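Local coordinates for protein-L-isoaspartate(D-aspartate) O-methyltransferase (PDB 1VBF) that probably methylates L-isoaspartyl residues of damaged proteins with S-adenosyl-L-methionine as methyl donor, a step in their repair or degradation, at residues A17-K22 / I88-D93. Numbering follows the deposited sequence.
Sequences AEAFNK and IAEIVD
Lys22 reaches from helix 14-22 to the carboxylate of Glu90 on helix 83-91, and the two side chains meet at an angle, not end on. Its CG stands anti to the backbone N (chi1 173°) and every later torsion is close to extended, which carries NZ the full length of the chain to Glu90 OE1, 2.8 Å away. The bond, part of a salt bridge, uses the syn lone pair of OE1, on the side of the other oxygen. Glu90 instead bends at chi2 (-82°), turning its carboxylate toward the lysine; the extended base spans the gap between the helices to an acid whose chain bends to meet it. Around this pair, Tyr115 OH hydrogen-bonds Glu90 OE2, while Tyr114 OH hydrogen-bonds Lys22 NZ. Helix 83-91 belongs to the Rossmann-like methyltransferase core, where it links the parallel strands 73-77 and 94-99 in a beta-alpha-beta crossover; helix 14-22, the second helix of the N-terminal region, packs against it. Beneath the ion pair, Ala19 points its methyl at the root of Glu90, CB to CB 3.8 Å. So small a residue lets the backbones approach to 6.0 Å between the CA atoms of Ala19 and Glu90. Ile91 brings its CG1 branch to 4.2 Å from Ala19 CB, adding an apolar contact on the buried side. An alanine in place of Glu90 would probably leave the Lys22 ammonium without its carboxylate mate and Tyr115 OH without this partner.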
ATOM      1  N   ALA B  17      -9.649 -42.773   7.132  1.00 38.55           N
ATOM      2  CA  ALA B  17      -8.756 -43.403   6.173  1.00 40.32           C
ATOM      3  C   ALA B  17      -9.560 -44.316   5.245  1.00 40.25           C
ATOM      4  O   ALA B  17      -9.385 -44.303   4.019  1.00 41.07           O
ATOM      5  CB  ALA B  17      -7.664 -44.203   6.921  1.00 39.67           C
ATOM      6  N   GLU B  18     -10.461 -45.085   5.836  1.00 40.49           N
ATOM      7  CA  GLU B  18     -11.281 -45.995   5.058  1.00 41.50           C
ATOM      8  C   GLU B  18     -12.308 -45.283   4.214  1.00 37.79           C
ATOM      9  O   GLU B  18     -12.473 -45.631   3.045  1.00 36.84           O
ATOM     10  CB  GLU B  18     -11.945 -47.017   5.968  1.00 46.36           C
ATOM     11  CG  GLU B  18     -10.910 -47.789   6.714  1.00 55.69           C
ATOM     12  CD  GLU B  18     -11.492 -48.861   7.569  1.00 63.09           C
ATOM     13  OE1 GLU B  18     -12.439 -48.568   8.344  1.00 67.69           O
ATOM     14  OE2 GLU B  18     -10.985 -50.003   7.471  1.00 68.18           O
ATOM     15  N   ALA B  19     -12.993 -44.298   4.799  1.00 34.19           N
ATOM     16  CA  ALA B  19     -13.979 -43.511   4.064  1.00 31.17           C
ATOM     17  C   ALA B  19     -13.286 -42.816   2.862  1.00 30.15           C
ATOM     18  O   ALA B  19     -13.783 -42.845   1.731  1.00 27.82           O
ATOM     19  CB  ALA B  19     -14.603 -42.492   4.991  1.00 28.35           C
ATOM     20  N   PHE B  20     -12.115 -42.224   3.112  1.00 29.10           N
ATOM     21  CA  PHE B  20     -11.354 -41.545   2.072  1.00 28.17           C
ATOM     22  C   PHE B  20     -10.981 -42.469   0.911  1.00 28.89           C
ATOM     23  O   PHE B  20     -10.996 -42.064  -0.257  1.00 25.98           O
ATOM     24  CB  PHE B  20     -10.072 -40.925   2.639  1.00 26.16           C
ATOM     25  CG  PHE B  20      -9.287 -40.142   1.607  1.00 26.21           C
ATOM     26  CD1 PHE B  20      -9.830 -38.994   1.015  1.00 23.81           C
ATOM     27  CD2 PHE B  20      -8.057 -40.604   1.151  1.00 24.46           C
ATOM     28  CE1 PHE B  20      -9.169 -38.339  -0.006  1.00 22.27           C
ATOM     29  CE2 PHE B  20      -7.395 -39.950   0.127  1.00 24.24           C
ATOM     30  CZ  PHE B  20      -7.947 -38.822  -0.452  1.00 23.54           C
ATOM     31  N   ASN B  21     -10.617 -43.706   1.238  1.00 30.31           N
ATOM     32  CA  ASN B  21     -10.254 -44.636   0.200  1.00 33.23           C
ATOM     33  C   ASN B  21     -11.462 -45.068  -0.626  1.00 34.12           C
ATOM     34  O   ASN B  21     -11.389 -45.162  -1.847  1.00 34.75           O
ATOM     35  CB  ASN B  21      -9.585 -45.869   0.778  1.00 36.06           C
ATOM     36  CG  ASN B  21      -8.671 -46.534  -0.224  1.00 39.46           C
ATOM     37  OD1 ASN B  21      -7.480 -46.669   0.014  1.00 46.17           O
ATOM     38  ND2 ASN B  21      -9.215 -46.933  -1.355  1.00 40.39           N
ATOM     39  N   LYS B  22     -12.583 -45.288   0.046  1.00 35.03           N
ATOM     40  CA  LYS B  22     -13.820 -45.731  -0.602  1.00 36.33           C
ATOM     41  C   LYS B  22     -14.648 -44.723  -1.454  1.00 35.96           C
ATOM     42  O   LYS B  22     -15.033 -45.045  -2.574  1.00 34.00           O
ATOM     43  CB  LYS B  22     -14.712 -46.359   0.474  1.00 37.47           C
ATOM     44  CG  LYS B  22     -16.095 -46.719   0.008  1.00 39.73           C
ATOM     45  CD  LYS B  22     -16.957 -47.107   1.190  1.00 41.57           C
ATOM     46  CE  LYS B  22     -18.430 -47.174   0.805  1.00 42.21           C
ATOM     47  NZ  LYS B  22     -19.258 -47.562   1.982  1.00 43.86           N
ATOM     48  N   ILE B  88     -18.122 -37.934   5.935  1.00 27.99           N
ATOM     49  CA  ILE B  88     -18.548 -37.898   7.329  1.00 27.95           C
ATOM     50  C   ILE B  88     -19.662 -38.937   7.555  1.00 30.55           C
ATOM     51  O   ILE B  88     -19.648 -39.713   8.524  1.00 31.01           O
ATOM     52  CB  ILE B  88     -19.057 -36.488   7.701  1.00 26.98           C
ATOM     53  CG1 ILE B  88     -17.944 -35.468   7.458  1.00 25.35           C
ATOM     54  CG2 ILE B  88     -19.511 -36.440   9.179  1.00 25.27           C
ATOM     55  CD1 ILE B  88     -18.368 -34.047   7.684  1.00 23.73           C
ATOM     56  N   ALA B  89     -20.625 -38.947   6.644  1.00 32.28           N
ATOM     57  CA  ALA B  89     -21.746 -39.877   6.701  1.00 33.36           C
ATOM     58  C   ALA B  89     -21.251 -41.328   6.813  1.00 34.59           C
ATOM     59  O   ALA B  89     -21.844 -42.154   7.507  1.00 35.57           O
ATOM     60  CB  ALA B  89     -22.597 -39.709   5.461  1.00 32.33           C
ATOM     61  N   GLU B  90     -20.168 -41.639   6.114  1.00 34.30           N
ATOM     62  CA  GLU B  90     -19.594 -42.974   6.173  1.00 33.45           C
ATOM     63  C   GLU B  90     -19.147 -43.361   7.588  1.00 32.14           C
ATOM     64  O   GLU B  90     -19.285 -44.500   7.997  1.00 33.81           O
ATOM     65  CB  GLU B  90     -18.386 -43.055   5.251  1.00 32.75           C
ATOM     66  CG  GLU B  90     -18.694 -42.905   3.776  1.00 37.64           C
ATOM     67  CD  GLU B  90     -19.170 -44.202   3.129  1.00 39.90           C
ATOM     68  OE1 GLU B  90     -18.829 -45.292   3.647  1.00 38.81           O
ATOM     69  OE2 GLU B  90     -19.866 -44.123   2.088  1.00 40.80           O
ATOM     70  N   ILE B  91     -18.639 -42.407   8.346  1.00 29.50           N
ATOM     71  CA  ILE B  91     -18.107 -42.706   9.657  1.00 28.88           C
ATOM     72  C   ILE B  91     -19.102 -42.572  10.778  1.00 31.66           C
ATOM     73  O   ILE B  91     -19.209 -43.417  11.676  1.00 32.52           O
ATOM     74  CB  ILE B  91     -16.919 -41.731   9.982  1.00 26.76           C
ATOM     75  CG1 ILE B  91     -15.861 -41.814   8.891  1.00 24.59           C
ATOM     76  CG2 ILE B  91     -16.370 -41.969  11.414  1.00 20.74           C
ATOM     77  CD1 ILE B  91     -14.897 -40.664   8.927  1.00 26.26           C
ATOM     78  N   VAL B  92     -19.811 -41.462  10.719  1.00 34.25           N
ATOM     79  CA  VAL B  92     -20.739 -41.069  11.755  1.00 35.80           C
ATOM     80  C   VAL B  92     -22.169 -41.653  11.724  1.00 35.84           C
ATOM     81  O   VAL B  92     -22.602 -42.224  10.729  1.00 33.85           O
ATOM     82  CB  VAL B  92     -20.742 -39.510  11.779  1.00 35.60           C
ATOM     83  CG1 VAL B  92     -22.142 -38.959  11.573  1.00 36.35           C
ATOM     84  CG2 VAL B  92     -20.114 -39.021  13.072  1.00 36.06           C
ATOM     85  N   ASP B  93     -22.884 -41.519  12.837  1.00 37.36           N
ATOM     86  CA  ASP B  93     -24.250 -42.007  12.891  1.00 38.53           C
ATOM     87  C   ASP B  93     -25.108 -41.131  11.988  1.00 38.22           C
ATOM     88  O   ASP B  93     -25.575 -41.575  10.940  1.00 38.51           O
ATOM     89  CB  ASP B  93     -24.798 -41.962  14.316  1.00 40.94           C
ATOM     90  CG  ASP B  93     -26.227 -42.455  14.389  1.00 44.60           C
ATOM     91  OD1 ASP B  93     -26.917 -42.244  15.410  1.00 45.92           O
ATOM     92  OD2 ASP B  93     -26.669 -43.067  13.396  1.00 49.45           O
TER